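Local structure of ABC transporter substrate-binding protein (Rhizobium radiobacter, 6TFX) at residues 78-83 against 184-189; 150-153 against 159-162; 212-217 against 465-470. The protein binds the mannityl-opine mannopinic acid as the periplasmic solute-binding component of an ABC transporter, taking part in opine import by the bacterium. All coordinates share one frame; numbering follows the deposited sequence.

Contact 1 of 3, residues 78-83 against 184-189; sequences KWQGGY and TANAEY
N186 meets Q80 at the point where strand 180-185 gives way to a type I turn running from N186 to Y189. Its CG stands anti to the backbone N (chi1 168°), which carries the amide over to the aliphatic part of Q80, ND2 lying 3.7 Å from Q80 CG. The two amide planes stand almost perpendicular, 86° apart, and the pair touches by van der Waals contact alone. Both amides are nevertheless well satisfied: N186 ND2 and Q80 NE2 each donate to the carbonyl of G168, NE2 also reaches I35 O, and Q80 OE1 accepts from G166 N. The other amide atom, N186 OD1, accepts the backbone N-H of E188 at 3.1 Å, closing an Asx turn with the donor well above the carbonyl plane. E188 follows, its OE1 resting beside the methylene carbons of K78, 3.9 Å from CB. The charged ends do not pair, since K78 NZ is 5.9 Å from E188 OE2 and bonds instead to N85. A water joins the backbones here, accepting from K78 N at 2.9 Å and donating to E188 O at 2.7 Å. Y189 ends the turn, its N bonded to N186 O. The contact thus brings the loop between strand 68-73 and helix 88-98 against the end of strand 180-185, with strand 170-176 alongside, where Q171 touches both Q80 and N186.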
ATOM      1  N   LYS A  78      -4.164  -3.163  27.086  1.00 23.19           N
ATOM      2  CA  LYS A  78      -5.373  -2.363  27.215  1.00 23.91           C
ATOM      3  C   LYS A  78      -5.745  -1.641  25.926  1.00 24.67           C
ATOM      4  O   LYS A  78      -4.876  -1.058  25.254  1.00 24.38           O
ATOM      5  CB  LYS A  78      -5.192  -1.283  28.306  1.00 27.26           C
ATOM      6  CG  LYS A  78      -4.605  -1.769  29.629  1.00 41.19           C
ATOM      7  CD  LYS A  78      -5.614  -2.455  30.523  1.00 44.56           C
ATOM      8  CE  LYS A  78      -4.933  -2.940  31.778  1.00 50.33           C
ATOM      9  NZ  LYS A  78      -5.824  -3.808  32.583  1.00 62.99           N
ATOM     10  N   TRP A  79      -7.050  -1.585  25.642  1.00 20.12           N
ATOM     11  CA  TRP A  79      -7.531  -0.784  24.537  1.00 19.08           C
ATOM     12  C   TRP A  79      -7.385   0.678  24.939  1.00 22.36           C
ATOM     13  O   TRP A  79      -7.433   0.995  26.123  1.00 21.85           O
ATOM     14  CB  TRP A  79      -9.026  -1.048  24.292  1.00 17.91           C
ATOM     15  CG  TRP A  79      -9.306  -2.363  23.633  1.00 18.19           C
ATOM     16  CD1 TRP A  79     -10.011  -3.412  24.150  1.00 21.11           C
ATOM     17  CD2 TRP A  79      -8.935  -2.744  22.292  1.00 17.27           C
ATOM     18  NE1 TRP A  79     -10.117  -4.420  23.204  1.00 19.60           N
ATOM     19  CE2 TRP A  79      -9.434  -4.046  22.071  1.00 20.13           C
ATOM     20  CE3 TRP A  79      -8.200  -2.115  21.265  1.00 17.62           C
ATOM     21  CZ2 TRP A  79      -9.210  -4.744  20.865  1.00 18.82           C
ATOM     22  CZ3 TRP A  79      -7.987  -2.796  20.071  1.00 18.62           C
ATOM     23  CH2 TRP A  79      -8.504  -4.089  19.876  1.00 19.13           C
ATOM     24  N   GLN A  80      -7.279   1.566  23.953  1.00 17.98           N
ATOM     25  CA  GLN A  80      -7.310   3.003  24.217  1.00 17.95           C
ATOM     26  C   GLN A  80      -8.735   3.370  24.682  1.00 21.77           C
ATOM     27  O   GLN A  80      -9.674   2.626  24.417  1.00 21.54           O
ATOM     28  CB  GLN A  80      -7.088   3.752  22.907  1.00 18.66           C
ATOM     29  CG  GLN A  80      -5.631   3.674  22.421  1.00 18.83           C
ATOM     30  CD  GLN A  80      -5.508   3.787  20.923  1.00 22.27           C
ATOM     31  OE1 GLN A  80      -6.460   4.126  20.207  1.00 18.74           O
ATOM     32  NE2 GLN A  80      -4.322   3.446  20.411  1.00 18.33           N
ATOM     33  N   GLY A  81      -8.873   4.541  25.305  1.00 21.55           N
ATOM     34  CA  GLY A  81     -10.159   5.114  25.685  1.00 22.21           C
ATOM     35  C   GLY A  81     -10.974   4.412  26.755  1.00 24.58           C
ATOM     36  O   GLY A  81     -12.132   4.781  26.959  1.00 26.35           O
ATOM     37  N   GLY A  82     -10.397   3.453  27.464  1.00 20.73           N
ATOM     38  CA  GLY A  82     -11.102   2.772  28.560  1.00 20.79           C
ATOM     39  C   GLY A  82     -11.932   1.562  28.163  1.00 24.91           C
ATOM     40  O   GLY A  82     -12.727   1.073  28.976  1.00 25.61           O
ATOM     41  N   TYR A  83     -11.719   1.017  26.944  1.00 21.56           N
ATOM     42  CA  TYR A  83     -12.461  -0.175  26.501  1.00 21.40           C
ATOM     43  C   TYR A  83     -12.009  -1.466  27.202  1.00 26.38           C
ATOM     44  O   TYR A  83     -12.620  -2.505  26.984  1.00 26.81           O
ATOM     45  CB  TYR A  83     -12.437  -0.311  24.977  1.00 22.67           C
ATOM     46  CG  TYR A  83     -13.451   0.599  24.330  1.00 22.46           C
ATOM     47  CD1 TYR A  83     -14.767   0.187  24.143  1.00 24.76           C
ATOM     48  CD2 TYR A  83     -13.100   1.881  23.910  1.00 22.70           C
ATOM     49  CE1 TYR A  83     -15.711   1.029  23.561  1.00 23.62           C
ATOM     50  CE2 TYR A  83     -14.036   2.730  23.323  1.00 23.30           C
ATOM     51  CZ  TYR A  83     -15.347   2.307  23.170  1.00 25.78           C
ATOM     52  OH  TYR A  83     -16.271   3.115  22.542  1.00 26.53           O
ATOM     53  N   THR A 184      -2.542  11.570  20.457  1.00 19.21           N
ATOM     54  CA  THR A 184      -1.883  11.713  21.743  1.00 19.06           C
ATOM     55  C   THR A 184      -1.343  10.349  22.160  1.00 21.68           C
ATOM     56  O   THR A 184      -1.849   9.317  21.724  1.00 20.81           O
ATOM     57  CB  THR A 184      -2.834  12.296  22.797  1.00 25.82           C
ATOM     58  OG1 THR A 184      -3.955  11.428  22.922  1.00 25.18           O
ATOM     59  CG2 THR A 184      -3.294  13.698  22.457  1.00 25.73           C
ATOM     60  N   ALA A 185      -0.318  10.349  23.015  1.00 21.25           N
ATOM     61  CA  ALA A 185       0.281   9.100  23.480  1.00 20.32           C
ATOM     62  C   ALA A 185      -0.738   8.286  24.252  1.00 23.21           C
ATOM     63  O   ALA A 185      -1.490   8.841  25.057  1.00 23.75           O
ATOM     64  CB  ALA A 185       1.469   9.404  24.375  1.00 20.76           C
ATOM     65  N   ASN A 186      -0.760   6.969  24.003  1.00 19.43           N
ATOM     66  CA  ASN A 186      -1.576   6.043  24.753  1.00 19.36           C
ATOM     67  C   ASN A 186      -0.759   5.766  26.034  1.00 23.10           C
ATOM     68  O   ASN A 186       0.197   4.981  26.010  1.00 21.60           O
ATOM     69  CB  ASN A 186      -1.833   4.780  23.943  1.00 18.83           C
ATOM     70  CG  ASN A 186      -2.430   3.624  24.722  1.00 24.44           C
ATOM     71  OD1 ASN A 186      -2.838   3.755  25.889  1.00 24.99           O
ATOM     72  ND2 ASN A 186      -2.505   2.463  24.084  1.00 18.38           N
ATOM     73  N   ALA A 187      -1.127   6.432  27.147  1.00 24.18           N
ATOM     74  CA  ALA A 187      -0.394   6.310  28.424  1.00 24.01           C
ATOM     75  C   ALA A 187      -0.289   4.864  28.971  1.00 28.29           C
ATOM     76  O   ALA A 187       0.610   4.570  29.772  1.00 28.72           O
ATOM     77  CB  ALA A 187      -1.016   7.229  29.476  1.00 25.19           C
ATOM     78  N   GLU A 188      -1.192   3.977  28.537  1.00 23.37           N
ATOM     79  CA  GLU A 188      -1.241   2.595  28.992  1.00 23.33           C
ATOM     80  C   GLU A 188      -0.675   1.636  27.957  1.00 24.32           C
ATOM     81  O   GLU A 188      -0.808   0.430  28.149  1.00 22.80           O
ATOM     82  CB  GLU A 188      -2.683   2.177  29.338  1.00 25.26           C
ATOM     83  CG  GLU A 188      -3.280   2.926  30.520  1.00 40.00           C
ATOM     84  CD  GLU A 188      -4.498   2.251  31.119  1.00 71.51           C
ATOM     85  OE1 GLU A 188      -5.490   2.044  30.382  1.00 71.37           O
ATOM     86  OE2 GLU A 188      -4.458   1.926  32.327  1.00 73.58           O
ATOM     87  N   TYR A 189       0.010   2.153  26.894  1.00 20.46           N
ATOM     88  CA  TYR A 189       0.567   1.271  25.861  1.00 19.02           C
ATOM     89  C   TYR A 189       1.397   0.172  26.526  1.00 22.38           C
ATOM     90  O   TYR A 189       2.200   0.462  27.410  1.00 23.05           O
ATOM     91  CB  TYR A 189       1.378   2.061  24.827  1.00 18.81           C
ATOM     92  CG  TYR A 189       1.861   1.174  23.704  1.00 19.89           C
ATOM     93  CD1 TYR A 189       0.961   0.439  22.928  1.00 21.34           C
ATOM     94  CD2 TYR A 189       3.218   1.051  23.422  1.00 20.04           C
ATOM     95  CE1 TYR A 189       1.398  -0.383  21.892  1.00 18.88           C
ATOM     96  CE2 TYR A 189       3.667   0.216  22.398  1.00 20.73           C
ATOM     97  CZ  TYR A 189       2.752  -0.491  21.631  1.00 21.52           C
ATOM     98  OH  TYR A 189       3.209  -1.335  20.655  1.00 21.06           O
TER
HETATM   99  O   HOH W   1      -1.618  -2.102  28.012  1.00 33.88           O

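Contact 2 of 3, residues 150-153 against 159-162; sequences KKAF and DFKR
An offset edge-to-face aromatic pair, F153 with F160, makes a buried apolar contact between helix 150-156 and the loop that follows it, closing a short local excursion of the chain. The ring centroids are 5.3 Å apart and the planes are inclined at 65°. F153 presents its edge: CD1 stands over one face of F160, displaced toward the rim of that ring, and comes within 3.6 Å of F160 CG. The neighbouring F153 CE1 reaches F160 CB at 3.9 Å, and the contact therefore extends from the ring to the base of the F160 side chain. F160 has its CG anti to the backbone N (chi1 -174°), a torsion that sends the ring back across to the helix. There the CE2 edge of the ring meets A152, whose CB lies near the ring plane, 4.1 Å from F160 CE2. F160 is in this way fitted to two consecutive helical residues, one at its face and one at its rim. Further partners lie around the pair: F153 also packs on F93 of helix 88-98 and makes a cation-pi contact with K97, while F160 touches Y36, just beyond helix 26-35.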
ATOM      1  N   LYS A 150     -14.285  -5.296  19.533  1.00 20.07           N
ATOM      2  CA  LYS A 150     -15.635  -5.748  19.220  1.00 19.89           C
ATOM      3  C   LYS A 150     -16.666  -4.726  19.712  1.00 21.81           C
ATOM      4  O   LYS A 150     -17.512  -4.298  18.930  1.00 21.01           O
ATOM      5  CB  LYS A 150     -15.873  -7.112  19.898  1.00 21.61           C
ATOM      6  CG  LYS A 150     -17.171  -7.814  19.510  1.00 28.26           C
ATOM      7  CD  LYS A 150     -17.221  -9.147  20.243  1.00 34.41           C
ATOM      8  CE  LYS A 150     -18.364 -10.039  19.840  1.00 45.67           C
ATOM      9  NZ  LYS A 150     -18.287 -11.347  20.557  1.00 47.86           N
ATOM     10  N   LYS A 151     -16.584  -4.321  20.993  1.00 20.29           N
ATOM     11  CA  LYS A 151     -17.573  -3.375  21.566  1.00 21.23           C
ATOM     12  C   LYS A 151     -17.572  -2.015  20.898  1.00 25.78           C
ATOM     13  O   LYS A 151     -18.652  -1.452  20.655  1.00 25.64           O
ATOM     14  CB  LYS A 151     -17.357  -3.174  23.063  1.00 24.52           C
ATOM     15  CG  LYS A 151     -17.544  -4.406  23.941  1.00 35.42           C
ATOM     16  CD  LYS A 151     -17.772  -4.027  25.421  1.00 47.14           C
ATOM     17  CE  LYS A 151     -16.642  -3.324  26.159  1.00 67.98           C
ATOM     18  NZ  LYS A 151     -16.751  -3.503  27.628  1.00 79.49           N
ATOM     19  N   ALA A 152     -16.383  -1.482  20.590  1.00 21.30           N
ATOM     20  CA  ALA A 152     -16.287  -0.164  19.963  1.00 21.24           C
ATOM     21  C   ALA A 152     -16.828  -0.175  18.546  1.00 24.11           C
ATOM     22  O   ALA A 152     -17.583   0.728  18.169  1.00 22.60           O
ATOM     23  CB  ALA A 152     -14.856   0.326  19.985  1.00 22.11           C
ATOM     24  N   PHE A 153     -16.455  -1.187  17.764  1.00 21.00           N
ATOM     25  CA  PHE A 153     -16.948  -1.239  16.393  1.00 19.79           C
ATOM     26  C   PHE A 153     -18.453  -1.490  16.360  1.00 23.64           C
ATOM     27  O   PHE A 153     -19.170  -0.808  15.605  1.00 23.16           O
ATOM     28  CB  PHE A 153     -16.199  -2.293  15.548  1.00 20.68           C
ATOM     29  CG  PHE A 153     -16.563  -2.094  14.091  1.00 21.24           C
ATOM     30  CD1 PHE A 153     -15.915  -1.128  13.320  1.00 23.60           C
ATOM     31  CD2 PHE A 153     -17.612  -2.808  13.515  1.00 23.92           C
ATOM     32  CE1 PHE A 153     -16.314  -0.877  12.005  1.00 25.25           C
ATOM     33  CE2 PHE A 153     -18.003  -2.566  12.192  1.00 27.28           C
ATOM     34  CZ  PHE A 153     -17.366  -1.589  11.455  1.00 24.87           C
ATOM     35  N   ASP A 159     -19.464   5.343  12.174  1.00 22.65           N
ATOM     36  CA  ASP A 159     -18.660   6.438  12.719  1.00 22.60           C
ATOM     37  C   ASP A 159     -17.284   5.968  13.201  1.00 23.40           C
ATOM     38  O   ASP A 159     -16.418   6.805  13.469  1.00 23.92           O
ATOM     39  CB  ASP A 159     -19.405   7.150  13.858  1.00 26.04           C
ATOM     40  CG  ASP A 159     -19.305   8.671  13.788  1.00 53.54           C
ATOM     41  OD1 ASP A 159     -19.356   9.222  12.657  1.00 58.33           O
ATOM     42  OD2 ASP A 159     -19.207   9.313  14.860  1.00 61.93           O
ATOM     43  N   PHE A 160     -17.061   4.645  13.293  1.00 20.12           N
ATOM     44  CA  PHE A 160     -15.766   4.129  13.757  1.00 18.95           C
ATOM     45  C   PHE A 160     -14.618   4.634  12.880  1.00 21.48           C
ATOM     46  O   PHE A 160     -13.545   4.937  13.400  1.00 23.57           O
ATOM     47  CB  PHE A 160     -15.772   2.594  13.808  1.00 19.85           C
ATOM     48  CG  PHE A 160     -14.530   1.970  14.405  1.00 19.59           C
ATOM     49  CD1 PHE A 160     -13.450   1.622  13.599  1.00 19.90           C
ATOM     50  CD2 PHE A 160     -14.441   1.732  15.772  1.00 20.89           C
ATOM     51  CE1 PHE A 160     -12.308   1.038  14.149  1.00 20.45           C
ATOM     52  CE2 PHE A 160     -13.289   1.157  16.327  1.00 21.93           C
ATOM     53  CZ  PHE A 160     -12.226   0.830  15.513  1.00 20.71           C
ATOM     54  N   LYS A 161     -14.843   4.723  11.554  1.00 19.33           N
ATOM     55  CA  LYS A 161     -13.806   5.173  10.592  1.00 19.29           C
ATOM     56  C   LYS A 161     -13.240   6.585  10.898  1.00 23.01           C
ATOM     57  O   LYS A 161     -12.129   6.902  10.459  1.00 20.38           O
ATOM     58  CB  LYS A 161     -14.321   5.076   9.151  1.00 23.62           C
ATOM     59  CG  LYS A 161     -15.516   5.983   8.864  1.00 26.23           C
ATOM     60  CD  LYS A 161     -15.886   6.045   7.365  1.00 32.70           C
ATOM     61  CE  LYS A 161     -16.607   4.824   6.834  1.00 48.08           C
ATOM     62  NZ  LYS A 161     -17.955   4.656   7.430  1.00 64.97           N
ATOM     63  N   ARG A 162     -13.999   7.421  11.658  1.00 20.99           N
ATOM     64  CA  ARG A 162     -13.524   8.758  12.050  1.00 21.82           C
ATOM     65  C   ARG A 162     -13.297   8.871  13.577  1.00 25.38           C
ATOM     66  O   ARG A 162     -12.817   9.898  14.051  1.00 24.55           O
ATOM     67  CB  ARG A 162     -14.448   9.868  11.506  1.00 26.48           C
ATOM     68  CG  ARG A 162     -14.391   9.997   9.978  1.00 38.23           C
ATOM     69  CD  ARG A 162     -14.972  11.309   9.456  1.00 42.23           C
ATOM     70  NE  ARG A 162     -14.007  12.418   9.508  1.00 45.72           N
ATOM     71  CZ  ARG A 162     -13.171  12.739   8.524  1.00 60.28           C
ATOM     72  NH1 ARG A 162     -13.159  12.036   7.396  1.00 46.71           N
ATOM     73  NH2 ARG A 162     -12.339  13.764   8.658  1.00 48.70           N
TER

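Contact 3 of 3, residues 212-217 against 465-470; sequences LAFESG and ARKNKL
Helix 207-215 ends facing the last residues of strand 454-467, with CA of F214 and CA of R466 8.6 Å apart, a separation bridged by side chains. The last helical turn keeps the bond from S216 N to L212 O; G217, with positive phi (84°), then ends the helix in a Schellman motif, with a weak bond from G217 N to F214 O. At the strand end the chain enters a type I beta turn from K467 to L470, closed by L470 N to K467 O at 3.0 Å. F214 spans the gap. With its CG anti to the backbone N (chi1 -176°), the ring is directed at the strand, where CZ meets the CB of A465 at 4.0 Å. The carbonyl carbon of R466 lies at the ring edge, 3.9 Å from F214 CZ. K467 approaches from the opposite direction, bent at chi2 (-70°), and lays its terminal atoms over one face of the ring. Its CE makes a CH-pi contact 4.0 Å from the F214 centroid, and NZ sits 4.5 Å from the same centroid in an off-centre cation-pi contact. The ammonium group also bonds to N240 OD1, a second partner that is consistent with its off-centre place over the ring, while R466 turns the other way to a salt bridge with D243. L234 of helix 228-235 touches both F214 and A465. This is helix-on-sheet packing as in the alpha/beta lobes of periplasmic binding proteins: an aromatic residue near the end of a helix packs on the end of a strand that pairs with 221-223 and 240-255, away from the opine site.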
ATOM      1  N   LEU A 212       7.679  24.911   2.575  1.00 25.94           N
ATOM      2  CA  LEU A 212       7.776  26.172   3.310  1.00 28.19           C
ATOM      3  C   LEU A 212       7.598  25.933   4.809  1.00 31.43           C
ATOM      4  O   LEU A 212       8.386  26.458   5.604  1.00 32.14           O
ATOM      5  CB  LEU A 212       6.777  27.212   2.774  1.00 29.70           C
ATOM      6  CG  LEU A 212       6.877  28.648   3.344  1.00 37.93           C
ATOM      7  CD1 LEU A 212       8.216  29.317   2.986  1.00 39.58           C
ATOM      8  CD2 LEU A 212       5.731  29.514   2.824  1.00 42.16           C
ATOM      9  N   ALA A 213       6.596  25.109   5.191  1.00 27.66           N
ATOM     10  CA  ALA A 213       6.351  24.768   6.601  1.00 26.60           C
ATOM     11  C   ALA A 213       7.542  24.009   7.208  1.00 28.84           C
ATOM     12  O   ALA A 213       7.904  24.258   8.348  1.00 29.38           O
ATOM     13  CB  ALA A 213       5.071  23.972   6.740  1.00 26.58           C
ATOM     14  N   PHE A 214       8.187  23.128   6.433  1.00 24.60           N
ATOM     15  CA  PHE A 214       9.358  22.398   6.923  1.00 23.78           C
ATOM     16  C   PHE A 214      10.581  23.317   7.101  1.00 31.34           C
ATOM     17  O   PHE A 214      11.270  23.224   8.121  1.00 31.91           O
ATOM     18  CB  PHE A 214       9.685  21.224   5.982  1.00 24.14           C
ATOM     19  CG  PHE A 214      10.815  20.350   6.456  1.00 24.48           C
ATOM     20  CD1 PHE A 214      10.618  19.424   7.473  1.00 24.68           C
ATOM     21  CD2 PHE A 214      12.096  20.487   5.920  1.00 27.03           C
ATOM     22  CE1 PHE A 214      11.666  18.620   7.914  1.00 26.16           C
ATOM     23  CE2 PHE A 214      13.138  19.658   6.347  1.00 29.26           C
ATOM     24  CZ  PHE A 214      12.914  18.733   7.341  1.00 26.63           C
ATOM     25  N   GLU A 215      10.859  24.190   6.121  1.00 31.07           N
ATOM     26  CA  GLU A 215      12.024  25.082   6.219  1.00 33.51           C
ATOM     27  C   GLU A 215      11.854  26.162   7.288  1.00 40.02           C
ATOM     28  O   GLU A 215      12.852  26.567   7.883  1.00 40.75           O
ATOM     29  CB  GLU A 215      12.439  25.677   4.858  1.00 35.92           C
ATOM     30  CG  GLU A 215      11.444  26.599   4.176  1.00 51.12           C
ATOM     31  CD  GLU A 215      11.832  26.962   2.753  1.00 80.79           C
ATOM     32  OE1 GLU A 215      12.342  28.087   2.542  1.00 78.46           O
ATOM     33  OE2 GLU A 215      11.629  26.119   1.850  1.00 75.49           O
ATOM     34  N   SER A 216      10.601  26.583   7.571  1.00 37.51           N
ATOM     35  CA  SER A 216      10.297  27.593   8.594  1.00 38.53           C
ATOM     36  C   SER A 216      10.311  27.032  10.030  1.00 42.65           C
ATOM     37  O   SER A 216      10.145  27.795  10.984  1.00 44.78           O
ATOM     38  CB  SER A 216       8.959  28.264   8.301  1.00 43.42           C
ATOM     39  OG  SER A 216       7.886  27.355   8.476  1.00 55.96           O
ATOM     40  N   GLY A 217      10.496  25.724  10.165  1.00 37.17           N
ATOM     41  CA  GLY A 217      10.530  25.040  11.453  1.00 36.81           C
ATOM     42  C   GLY A 217       9.170  24.661  12.009  1.00 38.32           C
ATOM     43  O   GLY A 217       9.070  24.312  13.185  1.00 39.71           O
ATOM     44  N   ALA A 465      11.563  13.701   4.710  1.00 19.92           N
ATOM     45  CA  ALA A 465      12.660  14.461   5.311  1.00 20.35           C
ATOM     46  C   ALA A 465      12.353  14.698   6.788  1.00 23.04           C
ATOM     47  O   ALA A 465      11.190  14.811   7.174  1.00 21.14           O
ATOM     48  CB  ALA A 465      12.819  15.799   4.613  1.00 22.19           C
ATOM     49  N   ARG A 466      13.388  14.746   7.604  1.00 20.78           N
ATOM     50  CA  ARG A 466      13.223  15.014   9.029  1.00 21.00           C
ATOM     51  C   ARG A 466      14.407  15.837   9.480  1.00 25.65           C
ATOM     52  O   ARG A 466      15.428  15.900   8.785  1.00 25.46           O
ATOM     53  CB  ARG A 466      13.162  13.718   9.850  1.00 21.03           C
ATOM     54  CG  ARG A 466      14.450  12.892   9.816  1.00 24.59           C
ATOM     55  CD  ARG A 466      14.371  11.748  10.786  1.00 24.59           C
ATOM     56  NE  ARG A 466      15.376  10.726  10.500  1.00 34.49           N
ATOM     57  CZ  ARG A 466      16.560  10.655  11.095  1.00 52.40           C
ATOM     58  NH1 ARG A 466      16.918  11.567  11.989  1.00 38.52           N
ATOM     59  NH2 ARG A 466      17.406   9.685  10.784  1.00 50.16           N
ATOM     60  N   LYS A 467      14.272  16.462  10.636  1.00 23.73           N
ATOM     61  CA  LYS A 467      15.373  17.192  11.237  1.00 23.98           C
ATOM     62  C   LYS A 467      16.231  16.152  11.980  1.00 28.29           C
ATOM     63  O   LYS A 467      15.665  15.184  12.502  1.00 25.83           O
ATOM     64  CB  LYS A 467      14.820  18.271  12.187  1.00 27.01           C
ATOM     65  CG  LYS A 467      14.038  19.395  11.469  1.00 32.47           C
ATOM     66  CD  LYS A 467      14.962  20.291  10.642  1.00 41.97           C
ATOM     67  CE  LYS A 467      14.191  21.232   9.749  1.00 55.04           C
ATOM     68  NZ  LYS A 467      15.097  21.973   8.838  1.00 57.61           N
ATOM     69  N   ASN A 468      17.579  16.319  12.022  1.00 26.81           N
ATOM     70  CA  ASN A 468      18.411  15.310  12.692  1.00 27.20           C
ATOM     71  C   ASN A 468      18.226  15.276  14.227  1.00 30.23           C
ATOM     72  O   ASN A 468      18.787  14.394  14.877  1.00 31.35           O
ATOM     73  CB  ASN A 468      19.897  15.415  12.309  1.00 31.14           C
ATOM     74  CG  ASN A 468      20.588  16.678  12.735  1.00 45.42           C
ATOM     75  OD1 ASN A 468      19.996  17.595  13.323  1.00 44.57           O
ATOM     76  ND2 ASN A 468      21.869  16.756  12.424  1.00 39.27           N
ATOM     77  N   LYS A 469      17.425  16.208  14.795  1.00 25.01           N
ATOM     78  CA  LYS A 469      17.096  16.211  16.225  1.00 24.25           C
ATOM     79  C   LYS A 469      16.073  15.090  16.514  1.00 25.86           C
ATOM     80  O   LYS A 469      15.847  14.762  17.673  1.00 26.02           O
ATOM     81  CB  LYS A 469      16.538  17.576  16.666  1.00 27.72           C
ATOM     82  CG  LYS A 469      15.217  17.999  16.020  1.00 46.99           C
ATOM     83  CD  LYS A 469      14.765  19.361  16.550  1.00 57.76           C
ATOM     84  CE  LYS A 469      13.758  20.028  15.644  1.00 65.55           C
ATOM     85  NZ  LYS A 469      13.685  21.492  15.896  1.00 70.44           N
ATOM     86  N   LEU A 470      15.412  14.552  15.472  1.00 21.21           N
ATOM     87  CA  LEU A 470      14.412  13.504  15.687  1.00 20.81           C
ATOM     88  C   LEU A 470      15.095  12.150  15.535  1.00 24.40           C
ATOM     89  O   LEU A 470      15.827  11.956  14.577  1.00 25.34           O
ATOM     90  CB  LEU A 470      13.289  13.649  14.635  1.00 20.31           C
ATOM     91  CG  LEU A 470      12.195  12.538  14.627  1.00 23.71           C
ATOM     92  CD1 LEU A 470      11.453  12.459  15.964  1.00 22.68           C
ATOM     93  CD2 LEU A 470      11.203  12.788  13.541  1.00 24.89           C
TER

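Overall arrangement
Contacts 1 and 2 are neighbours, with centres about 15 Å apart, and contact 2 is nested within the chain loop that contact 1 closes. They touch directly, Y83 CE1 lying 3.7 Å from A152 CB. Contact 3 stands apart, its centre about 29 Å from that of contact 1, yet both reach the same mixed sheet, through strands 180-185 and 454-467. Contact 2 is the buried one and wholly apolar across its segments. Contacts 1 and 3 are partly buried: the former combines amides held by outside backbone atoms with a water bridge, the latter an aromatic ring with a lysine. All three lie away from the ligand and magnesium sites.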